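Local coordinates for putative GTP pyrophosphokinase (Streptococcus mutans, PDB 3L9D), which probably transfers pyrophosphate from ATP to GTP, the first of two steps in making the alarmone ppGpp, at residues 44-47 / 48-52; 77-80 / 81-85; 96-99 / 100-104; 217-220 / 221-224. All blocks are in the same frame, centred on the assembly; numbering follows the deposited sequence.

Contact 1. Residues 44-47 / 48-52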
loop_
_atom_site.group_PDB
_atom_site.type_symbol
_atom_site.label_atom_id
_atom_site.label_comp_id
_atom_site.label_asym_id
_atom_site.label_seq_id
_atom_site.Cartn_x
_atom_site.Cartn_y
_atom_site.Cartn_z
ATOM N N TYR A 44 -0.816 14.058 -9.162
ATOM C CA TYR A 44 -0.634 12.974 -8.201
ATOM C C TYR A 44 -1.400 13.276 -6.934
ATOM O O TYR A 44 -1.924 12.373 -6.278
ATOM C CB TYR A 44 0.845 12.760 -7.865
ATOM C CG TYR A 44 1.686 12.286 -9.024
ATOM C CD1 TYR A 44 1.909 10.933 -9.243
ATOM C CD2 TYR A 44 2.248 13.189 -9.899
ATOM C CE1 TYR A 44 2.678 10.501 -10.311
ATOM C CE2 TYR A 44 3.009 12.775 -10.948
ATOM C CZ TYR A 44 3.220 11.433 -11.154
ATOM O OH TYR A 44 3.986 11.039 -12.213
ATOM N N ILE A 45 -1.464 14.554 -6.587
ATOM C CA ILE A 45 -2.265 14.968 -5.454
ATOM C C ILE A 45 -3.734 14.650 -5.704
ATOM O O ILE A 45 -4.427 14.129 -4.822
ATOM C CB ILE A 45 -2.085 16.460 -5.144
ATOM C CG1 ILE A 45 -0.696 16.699 -4.544
ATOM C CG2 ILE A 45 -3.188 16.932 -4.185
ATOM C CD1 ILE A 45 -0.142 18.066 -4.797
ATOM N N GLN A 46 -4.201 14.974 -6.908
ATOM C CA GLN A 46 -5.563 14.659 -7.333
ATOM C C GLN A 46 -5.815 13.155 -7.297
ATOM O O GLN A 46 -6.822 12.710 -6.739
ATOM C CB GLN A 46 -5.802 15.132 -8.764
ATOM C CG GLN A 46 -5.689 16.608 -8.980
ATOM C CD GLN A 46 -6.136 17.014 -10.387
ATOM O OE1 GLN A 46 -5.335 17.524 -11.182
ATOM N NE2 GLN A 46 -7.418 16.770 -10.704
ATOM N N ALA A 47 -4.910 12.389 -7.922
ATOM C CA ALA A 47 -5.020 10.931 -7.998
ATOM C C ALA A 47 -5.157 10.267 -6.616
ATOM O O ALA A 47 -5.994 9.390 -6.432
ATOM C CB ALA A 47 -3.853 10.357 -8.760
ATOM N N VAL A 48 -4.363 10.691 -5.637
ATOM C CA VAL A 48 -4.473 10.124 -4.297
ATOM C C VAL A 48 -5.855 10.366 -3.726
ATOM O O VAL A 48 -6.414 9.509 -3.040
ATOM C CB VAL A 48 -3.420 10.704 -3.325
ATOM C CG1 VAL A 48 -3.651 10.186 -1.917
ATOM C CG2 VAL A 48 -2.033 10.328 -3.773
ATOM N N GLY A 49 -6.396 11.551 -3.999
ATOM C CA GLY A 49 -7.701 11.940 -3.488
ATOM C C GLY A 49 -8.825 11.097 -4.079
ATOM O O GLY A 49 -9.680 10.616 -3.326
ATOM N N GLU A 50 -8.815 10.913 -5.408
ATOM C CA GLU A 50 -9.790 10.056 -6.098
ATOM C C GLU A 50 -9.644 8.569 -5.756
ATOM O O GLU A 50 -10.638 7.862 -5.511
ATOM C CB GLU A 50 -9.677 10.240 -7.602
ATOM C CG GLU A 50 -9.795 11.698 -8.037
ATOM C CD GLU A 50 -9.578 11.875 -9.517
ATOM O OE1 GLU A 50 -9.804 10.907 -10.279
ATOM O OE2 GLU A 50 -9.184 12.980 -9.920
ATOM N N LEU A 51 -8.404 8.087 -5.742
ATOM C CA LEU A 51 -8.165 6.704 -5.365
ATOM C C LEU A 51 -8.661 6.440 -3.940
ATOM O O LEU A 51 -9.247 5.388 -3.662
ATOM C CB LEU A 51 -6.680 6.324 -5.556
ATOM C CG LEU A 51 -6.292 6.238 -7.039
ATOM C CD1 LEU A 51 -4.792 6.395 -7.235
ATOM C CD2 LEU A 51 -6.782 4.941 -7.665
ATOM N N LYS A 52 -8.432 7.387 -3.038
ATOM C CA LYS A 52 -8.932 7.249 -1.672
ATOM C C LYS A 52 -10.438 7.031 -1.692
ATOM O O LYS A 52 -10.932 6.050 -1.151
ATOM C CB LYS A 52 -8.621 8.481 -0.824
ATOM C CG LYS A 52 -7.223 8.526 -0.276
ATOM C CD LYS A 52 -7.161 9.417 0.962
ATOM C CE LYS A 52 -5.747 9.540 1.489
ATOM N NZ LYS A 52 -5.633 10.726 2.401
#
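Ala47 O receives the shortest backbone bond of this helical turn, from Leu51 N at 2.8 Å and with an N-H...O angle of 166°. The Leu51 side chain then folds over the same oxygen: with chi1 at -70°, CG stays beside its own backbone N and lies 3.2 Å from Ala47 O. From there the CD1 branch reaches back to the methyl group of Ala47, CB to CD1 4.3 Å, an apolar touch one turn apart. One residue earlier along the helix, Glu50 N bonds to Gln46 O at 3.0 Å, almost in line with the carbonyl, and Glu50 CG packs 3.4 Å from that oxygen. The rest of Glu50 runs extended, and its OE1 is held by the hydroxyl of Tyr157. These bonds belong to the regular alpha-helix 42-64, which lies against the five-stranded mixed sheet of the nucleotidyltransferase-like RelA/SpoT fold. Tyr44, Ala47, Val48 and Leu51, at positions i, i+3, i+4 and i+7, form its buried stripe; Tyr44 and Ala47 rest on Ile168, while Leu51 meets Ala170 and Leu108. Val48 closes the preceding turn, its N bonding to Tyr44 O at 3.0 Å from a position tilted out of the carbonyl plane. Because Val48 CG1 stands anti to the backbone N (chi1 175°), CG2 is left beside that N and presses to 3.2 Å from Tyr44 O. Gly49 N makes a weak bond to Ile45 O, 3.3 Å long, on the exposed side. Tyr44 directs its ring away from this turn, meets the ring of Phe40 and hydrogen-bonds through OH to Thr99 OG1.

Contact 2. Residues 77-80 / 81-85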
loop_
_atom_site.group_PDB
_atom_site.type_symbol
_atom_site.label_atom_id
_atom_site.label_comp_id
_atom_site.label_asym_id
_atom_site.label_seq_id
_atom_site.Cartn_x
_atom_site.Cartn_y
_atom_site.Cartn_z
ATOM N N ARG A 77 -0.808 9.087 0.483
ATOM C CA ARG A 77 -0.194 10.393 0.352
ATOM C C ARG A 77 0.759 10.442 -0.819
ATOM O O ARG A 77 1.250 9.419 -1.273
ATOM C CB ARG A 77 0.556 10.735 1.628
ATOM C CG ARG A 77 1.848 9.980 1.839
ATOM C CD ARG A 77 2.442 10.386 3.186
ATOM N NE ARG A 77 2.458 11.844 3.347
ATOM C CZ ARG A 77 3.555 12.603 3.324
ATOM N NH1 ARG A 77 4.750 12.048 3.178
ATOM N NH2 ARG A 77 3.457 13.923 3.464
ATOM N N VAL A 78 1.019 11.639 -1.316
ATOM C CA VAL A 78 2.015 11.803 -2.351
ATOM C C VAL A 78 3.374 11.715 -1.689
ATOM O O VAL A 78 3.561 12.195 -0.578
ATOM C CB VAL A 78 1.849 13.141 -3.065
ATOM C CG1 VAL A 78 2.891 13.296 -4.148
ATOM C CG2 VAL A 78 0.461 13.234 -3.666
ATOM N N LYS A 79 4.317 11.066 -2.355
ATOM C CA LYS A 79 5.657 10.898 -1.805
ATOM C C LYS A 79 6.340 12.258 -1.749
ATOM O O LYS A 79 6.262 13.023 -2.707
ATOM C CB LYS A 79 6.448 9.905 -2.657
ATOM C CG LYS A 79 7.914 9.869 -2.337
ATOM C CD LYS A 79 8.666 8.887 -3.229
ATOM C CE LYS A 79 8.414 7.453 -2.817
ATOM N NZ LYS A 79 9.698 6.702 -2.793
ATOM N N PRO A 80 6.998 12.573 -0.618
ATOM C CA PRO A 80 7.593 13.901 -0.395
ATOM C C PRO A 80 8.691 14.234 -1.405
ATOM O O PRO A 80 9.374 13.319 -1.878
ATOM C CB PRO A 80 8.200 13.788 1.013
ATOM C CG PRO A 80 7.506 12.614 1.657
ATOM C CD PRO A 80 7.259 11.662 0.509
ATOM N N ILE A 81 8.878 15.514 -1.712
ATOM C CA ILE A 81 9.851 15.918 -2.731
ATOM C C ILE A 81 11.271 15.375 -2.513
ATOM O O ILE A 81 11.978 15.069 -3.480
ATOM C CB ILE A 81 9.917 17.448 -2.900
ATOM C CG1 ILE A 81 8.528 18.007 -3.242
ATOM C CG2 ILE A 81 10.923 17.812 -3.985
ATOM C CD1 ILE A 81 8.497 19.503 -3.559
ATOM N N GLU A 82 11.688 15.259 -1.253
ATOM C CA GLU A 82 13.026 14.773 -0.932
ATOM C C GLU A 82 13.160 13.290 -1.255
ATOM O O GLU A 82 14.201 12.824 -1.738
ATOM C CB GLU A 82 13.342 15.006 0.549
ATOM C CG GLU A 82 13.588 16.467 0.926
ATOM C CD GLU A 82 12.297 17.272 1.115
ATOM O OE1 GLU A 82 11.242 16.667 1.444
ATOM O OE2 GLU A 82 12.342 18.517 0.945
ATOM N N SER A 83 12.097 12.543 -0.987
ATOM C CA SER A 83 12.114 11.115 -1.243
ATOM C C SER A 83 12.121 10.837 -2.739
ATOM O O SER A 83 12.760 9.889 -3.192
ATOM C CB SER A 83 10.935 10.432 -0.563
ATOM O OG SER A 83 10.899 10.771 0.814
ATOM N N ILE A 84 11.417 11.658 -3.509
ATOM C CA ILE A 84 11.476 11.505 -4.958
ATOM C C ILE A 84 12.922 11.677 -5.450
ATOM O O ILE A 84 13.420 10.861 -6.218
ATOM C CB ILE A 84 10.525 12.470 -5.720
ATOM C CG1 ILE A 84 9.089 12.356 -5.195
ATOM C CG2 ILE A 84 10.579 12.170 -7.213
ATOM C CD1 ILE A 84 8.093 13.264 -5.901
ATOM N N LYS A 85 13.593 12.723 -4.974
ATOM C CA LYS A 85 14.940 13.051 -5.432
ATOM C C LYS A 85 15.914 11.935 -5.116
ATOM O O LYS A 85 16.768 11.596 -5.934
ATOM C CB LYS A 85 15.423 14.362 -4.815
ATOM C CG LYS A 85 14.796 15.605 -5.430
ATOM C CD LYS A 85 15.126 16.846 -4.626
ATOM C CE LYS A 85 14.664 18.098 -5.355
ATOM N NZ LYS A 85 14.771 19.322 -4.504
#
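Pro80 O is the polar centre of this helix start and takes two backbone N-H groups. Ile84 N donates to it at 3.1 Å with an N-H...O angle of 160°, the first regular helical bond; Ser83 N adds a weak one at 3.0 Å, bent well away from straight. Pro80 occupies the N-cap position, where the missing N-H costs no helical bond, since an N-H at this position would have no carbonyl of the helix to bond.

The apolar contacts are made by Lys79, Pro80 and Ile84. Lys79 is carried to the helix by chi1 169°, which sets CG anti to the backbone N and brings it within 3.5 Å of Ser83 CB. Its aliphatic chain crosses Ile84 at a slant, with CG 4.0 Å from Ile84 CG1. The Ile84 chain in turn lies along the connecting backbone, CG1 3.5 Å from Pro80 O and CD1 3.7 Å from Lys79 O. The whole is a strand-to-helix connection: strand 73-78, outermost in the sheet, gives way after two residues to helix 81-91. Lys79, already past the strand, still shares backbone hydrogen bonding with Ile105, so the helix starts close to the sheet edge. The pyrrolidine ring of Pro80 also packs against Ser83, its CD 3.8 Å from Ser83 OG, a van der Waals touch. The side chain of Ile81 touches Trp37 and Leu41, and Ile84 reaches the same two residues.

Of the charged ends, Lys79 NZ lies beyond a bend at chi3 (-75°) and forms a long, weak ion pair with Asp104 OD2.

Contact 3. Residues 96-99 / 100-104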
loop_
_atom_site.group_PDB
_atom_site.type_symbol
_atom_site.label_atom_id
_atom_site.label_comp_id
_atom_site.label_asym_id
_atom_site.label_seq_id
_atom_site.Cartn_x
_atom_site.Cartn_y
_atom_site.Cartn_z
ATOM N N GLU A 96 12.784 14.414 -16.775
ATOM C CA GLU A 96 11.961 14.232 -17.979
ATOM C C GLU A 96 11.304 12.846 -18.056
ATOM O O GLU A 96 10.340 12.645 -18.798
ATOM C CB GLU A 96 12.770 14.514 -19.256
ATOM C CG GLU A 96 14.283 14.244 -19.144
ATOM C CD GLU A 96 15.023 15.291 -18.297
ATOM O OE1 GLU A 96 14.647 16.489 -18.350
ATOM O OE2 GLU A 96 15.984 14.918 -17.582
ATOM N N ASN A 97 11.817 11.892 -17.283
ATOM C CA ASN A 97 11.232 10.554 -17.266
ATOM C C ASN A 97 10.525 10.176 -15.971
ATOM O O ASN A 97 10.261 8.995 -15.747
ATOM C CB ASN A 97 12.296 9.513 -17.571
ATOM C CG ASN A 97 12.960 9.751 -18.902
ATOM O OD1 ASN A 97 14.155 9.516 -19.053
ATOM N ND2 ASN A 97 12.190 10.233 -19.879
ATOM N N LEU A 98 10.223 11.155 -15.117
ATOM C CA LEU A 98 9.593 10.849 -13.840
ATOM C C LEU A 98 8.243 10.158 -14.026
ATOM O O LEU A 98 8.001 9.070 -13.509
ATOM C CB LEU A 98 9.390 12.114 -13.017
ATOM C CG LEU A 98 10.587 12.616 -12.231
ATOM C CD1 LEU A 98 10.128 13.741 -11.343
ATOM C CD2 LEU A 98 11.185 11.486 -11.409
ATOM N N THR A 99 7.353 10.804 -14.765
ATOM C CA THR A 99 6.003 10.295 -14.880
ATOM C C THR A 99 6.007 8.905 -15.498
ATOM O O THR A 99 5.312 8.014 -15.030
ATOM C CB THR A 99 5.103 11.242 -15.687
ATOM O OG1 THR A 99 4.669 12.321 -14.842
ATOM C CG2 THR A 99 3.887 10.491 -16.196
ATOM N N GLN A 100 6.800 8.710 -16.543
ATOM C CA GLN A 100 6.772 7.434 -17.239
ATOM C C GLN A 100 7.573 6.347 -16.511
ATOM O O GLN A 100 7.321 5.167 -16.702
ATOM C CB GLN A 100 7.215 7.591 -18.700
ATOM C CG GLN A 100 8.706 7.501 -18.936
ATOM C CD GLN A 100 9.055 7.360 -20.421
ATOM O OE1 GLN A 100 9.935 6.577 -20.803
ATOM N NE2 GLN A 100 8.358 8.120 -21.262
ATOM N N ASP A 101 8.514 6.737 -15.656
ATOM C CA ASP A 101 9.424 5.754 -15.066
ATOM C C ASP A 101 9.320 5.535 -13.552
ATOM O O ASP A 101 9.731 4.485 -13.059
ATOM C CB ASP A 101 10.882 6.057 -15.448
ATOM C CG ASP A 101 11.238 5.614 -16.875
ATOM O OD1 ASP A 101 10.417 4.939 -17.553
ATOM O OD2 ASP A 101 12.366 5.944 -17.309
ATOM N N MET A 102 8.811 6.510 -12.807
ATOM C CA MET A 102 8.661 6.331 -11.360
ATOM C C MET A 102 7.260 5.797 -10.987
ATOM O O MET A 102 6.235 6.324 -11.434
ATOM C CB MET A 102 9.016 7.614 -10.591
ATOM C CG MET A 102 8.981 7.432 -9.073
ATOM S SD MET A 102 10.090 8.494 -8.122
ATOM C CE MET A 102 11.605 8.303 -9.066
ATOM N N GLN A 103 7.233 4.751 -10.170
ATOM C CA GLN A 103 6.027 3.953 -9.979
ATOM C C GLN A 103 5.227 4.305 -8.740
ATOM O O GLN A 103 4.040 4.015 -8.673
ATOM C CB GLN A 103 6.381 2.455 -9.928
ATOM C CG GLN A 103 6.957 1.898 -11.223
ATOM C CD GLN A 103 7.281 0.411 -11.126
ATOM O OE1 GLN A 103 7.801 -0.058 -10.114
ATOM N NE2 GLN A 103 6.992 -0.330 -12.186
ATOM N N ASP A 104 5.881 4.906 -7.754
ATOM C CA ASP A 104 5.268 5.093 -6.448
ATOM C C ASP A 104 5.201 6.550 -5.994
ATOM O O ASP A 104 5.280 6.841 -4.805
ATOM C CB ASP A 104 6.008 4.256 -5.400
ATOM C CG ASP A 104 7.513 4.580 -5.316
ATOM O OD1 ASP A 104 8.060 5.254 -6.214
ATOM O OD2 ASP A 104 8.154 4.148 -4.332
HETATM O O HOH W 1 7.835 10.582 -18.081
HETATM O O HOH W 2 4.170 8.170 -12.371
#
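Gln100 CG, turned between the backbone N and the carbonyl carbon (chi1 87°), packs against Asn97 O on the short helix 98-101, a little over one turn with Asn97 at its N-cap position, which follows helix 81-91 and precedes strand 106-112 in the chain. The amide of Asn97 makes no capping bond. Gln100 N instead donates to a water at 2.6 Å, and that water gives a weak bond back to Glu96 O, so solvent stands in for a cap at the first turn.

Asp101 N faces two carbonyls: a weak bond to Asn97 O at 2.9 Å and a sound one to Leu98 O at 3.2 Å, for which it sits above the carbonyl plane. The Asp101 side chain runs beside Asn97 in the same direction, OD2 3.6 Å from Asn97 CB, with carboxylate and amide planes turned 53° apart.

Met102, the first residue to leave helical angles, still closes the turn through its N, 2.8 Å from Leu98 O and straighter than either bond of Asp101 N. Its buried chain lies alongside that of Leu98, both meeting Ile93 and helix 81-91. A bend at chi3 (-47°) brings the terminal methyl onto the leucine branch, Met102 CE to Leu98 CD2 at 4.0 Å. Where the chain turns off, a second water rests 2.9 Å from both Thr99 O and Met102 O.

Contact 4. Residues 217-220 / 221-224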
loop_
_atom_site.group_PDB
_atom_site.type_symbol
_atom_site.label_atom_id
_atom_site.label_comp_id
_atom_site.label_asym_id
_atom_site.label_seq_id
_atom_site.Cartn_x
_atom_site.Cartn_y
_atom_site.Cartn_z
ATOM N N GLU A 217 -1.047 -15.026 11.902
ATOM C CA GLU A 217 -1.192 -16.435 11.579
ATOM C C GLU A 217 -2.253 -17.076 12.477
ATOM O O GLU A 217 -3.054 -17.896 12.014
ATOM C CB GLU A 217 0.156 -17.160 11.662
ATOM C CG GLU A 217 0.345 -18.279 10.609
ATOM C CD GLU A 217 -0.157 -17.899 9.218
ATOM O OE1 GLU A 217 0.109 -16.761 8.744
ATOM O OE2 GLU A 217 -0.837 -18.752 8.606
ATOM N N GLU A 218 -2.283 -16.666 13.745
ATOM C CA GLU A 218 -3.263 -17.185 14.701
ATOM C C GLU A 218 -4.690 -16.755 14.404
ATOM O O GLU A 218 -5.593 -17.577 14.357
ATOM C CB GLU A 218 -2.888 -16.784 16.121
ATOM C CG GLU A 218 -1.705 -17.556 16.647
ATOM C CD GLU A 218 -2.005 -19.034 16.788
ATOM O OE1 GLU A 218 -3.192 -19.411 16.698
ATOM O OE2 GLU A 218 -1.057 -19.813 17.007
ATOM N N MET A 219 -4.902 -15.464 14.200
ATOM C CA MET A 219 -6.257 -14.973 13.965
ATOM C C MET A 219 -6.907 -15.484 12.661
ATOM O O MET A 219 -8.118 -15.724 12.614
ATOM C CB MET A 219 -6.287 -13.444 14.035
ATOM C CG MET A 219 -6.190 -12.877 15.443
ATOM S SD MET A 219 -7.596 -13.341 16.476
ATOM C CE MET A 219 -7.334 -12.234 17.864
ATOM N N ARG A 220 -6.115 -15.662 11.607
ATOM C CA ARG A 220 -6.697 -16.064 10.325
ATOM C C ARG A 220 -7.344 -17.431 10.448
ATOM O O ARG A 220 -8.237 -17.775 9.681
ATOM C CB ARG A 220 -5.647 -16.084 9.200
ATOM C CG ARG A 220 -4.655 -17.240 9.285
ATOM C CD ARG A 220 -3.473 -17.021 8.365
ATOM N NE ARG A 220 -3.858 -17.118 6.960
ATOM C CZ ARG A 220 -3.007 -17.053 5.934
ATOM N NH1 ARG A 220 -1.700 -16.887 6.148
ATOM N NH2 ARG A 220 -3.468 -17.152 4.691
ATOM N N GLN A 221 -6.889 -18.215 11.413
ATOM C CA GLN A 221 -7.368 -19.580 11.550
ATOM C C GLN A 221 -8.791 -19.670 12.092
ATOM O O GLN A 221 -9.561 -20.555 11.703
ATOM C CB GLN A 221 -6.373 -20.401 12.361
ATOM C CG GLN A 221 -5.319 -21.016 11.450
ATOM C CD GLN A 221 -4.069 -21.447 12.178
ATOM O OE1 GLN A 221 -4.057 -21.570 13.401
ATOM N NE2 GLN A 221 -2.997 -21.681 11.420
ATOM N N ILE A 222 -9.140 -18.734 12.974
ATOM C CA ILE A 222 -10.505 -18.599 13.469
ATOM C C ILE A 222 -11.230 -17.486 12.711
ATOM O O ILE A 222 -12.253 -16.970 13.166
ATOM C CB ILE A 222 -10.532 -18.304 14.984
ATOM C CG1 ILE A 222 -9.823 -16.982 15.308
ATOM C CG2 ILE A 222 -9.877 -19.434 15.756
ATOM C CD1 ILE A 222 -9.762 -16.653 16.807
ATOM N N ARG A 223 -10.708 -17.131 11.540
ATOM C CA ARG A 223 -11.236 -15.989 10.788
ATOM C C ARG A 223 -12.700 -16.142 10.391
ATOM O O ARG A 223 -13.457 -15.176 10.441
ATOM C CB ARG A 223 -10.346 -15.673 9.581
ATOM C CG ARG A 223 -11.013 -15.757 8.225
ATOM C CD ARG A 223 -9.955 -15.898 7.141
ATOM N NE ARG A 223 -9.161 -17.102 7.358
ATOM C CZ ARG A 223 -9.076 -18.108 6.494
ATOM N NH1 ARG A 223 -9.721 -18.046 5.332
ATOM N NH2 ARG A 223 -8.330 -19.166 6.783
ATOM N N ASP A 224 -13.106 -17.347 10.010
ATOM C CA ASP A 224 -14.503 -17.563 9.637
ATOM C C ASP A 224 -15.418 -17.275 10.818
ATOM O O ASP A 224 -16.544 -16.798 10.651
ATOM C CB ASP A 224 -14.729 -18.996 9.142
ATOM C CG ASP A 224 -14.110 -19.242 7.797
ATOM O OD1 ASP A 224 -14.472 -18.499 6.854
ATOM O OD2 ASP A 224 -13.259 -20.159 7.692
#
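Arg223 has an unusual chi1 of 120°, off the staggered positions, and a bend at chi3 (60°); together these swing its guanidinium back over the turn to Arg220 O. Arg220 holds CG between its backbone N and carbonyl carbon (chi1 73°), which sends its own guanidinium toward Glu217.

Arg220 O is thereby gripped by three N-H groups of one residue. Arg223 NE makes the main bond, a short 2.6 Å, lying in the carbonyl plane on a lone pair and meeting the oxygen close to the guanidinium plane. Arg223 NH2 and the backbone Arg223 N each add a weak bond, both 3.2 Å from Arg220 O. Arg220 O is thus held by the residue that follows the non-helical Ile222. Other backbone bonds here span three residues rather than four: Gln221 N to Glu218 O at 3.3 Å, from above the carbonyl plane, and a weak one from Ile222 N to Met219 O at 3.2 Å. On the exposed side Met219 SD touches Ile222 CD1 at 4.0 Å.

Arg220 NH1 forms a salt bridge to Glu217 OE1, 3.2 Å long, flat in the guanidinium plane and on the syn lone pair of the oxygen. Arg220 NE forms a salt bridge to Asp116, which also makes a long, weak ion pair with Arg223 NE; its charge probably offsets the nearness of the two guanidinium groups. The junction of helices 199-221 and 223-230 is thereby tethered to the loop that leads from strand 106-112 into helix 117-126.

From the N terminus the four contacts follow in series; each is a continuous local turn, so none nests in or crosses another. Contact 1 lies on helix 42-64, whose Val48 packs against Val78 at the end of strand 73-78, where contact 2 begins the turn into helix 81-91. Contact 3 follows that helix, with Met102 and Leu98 against Ile84 and Asp104 near Lys79, and joins contact 1 through Thr99 and Tyr44. The three thus form one cluster beside the sheet, centres 12 to 17 Å apart. Contact 4, at the junction of the last two helices, lies on the opposite side of the chain's centre, its nearest atoms about 23 Å from contact 1.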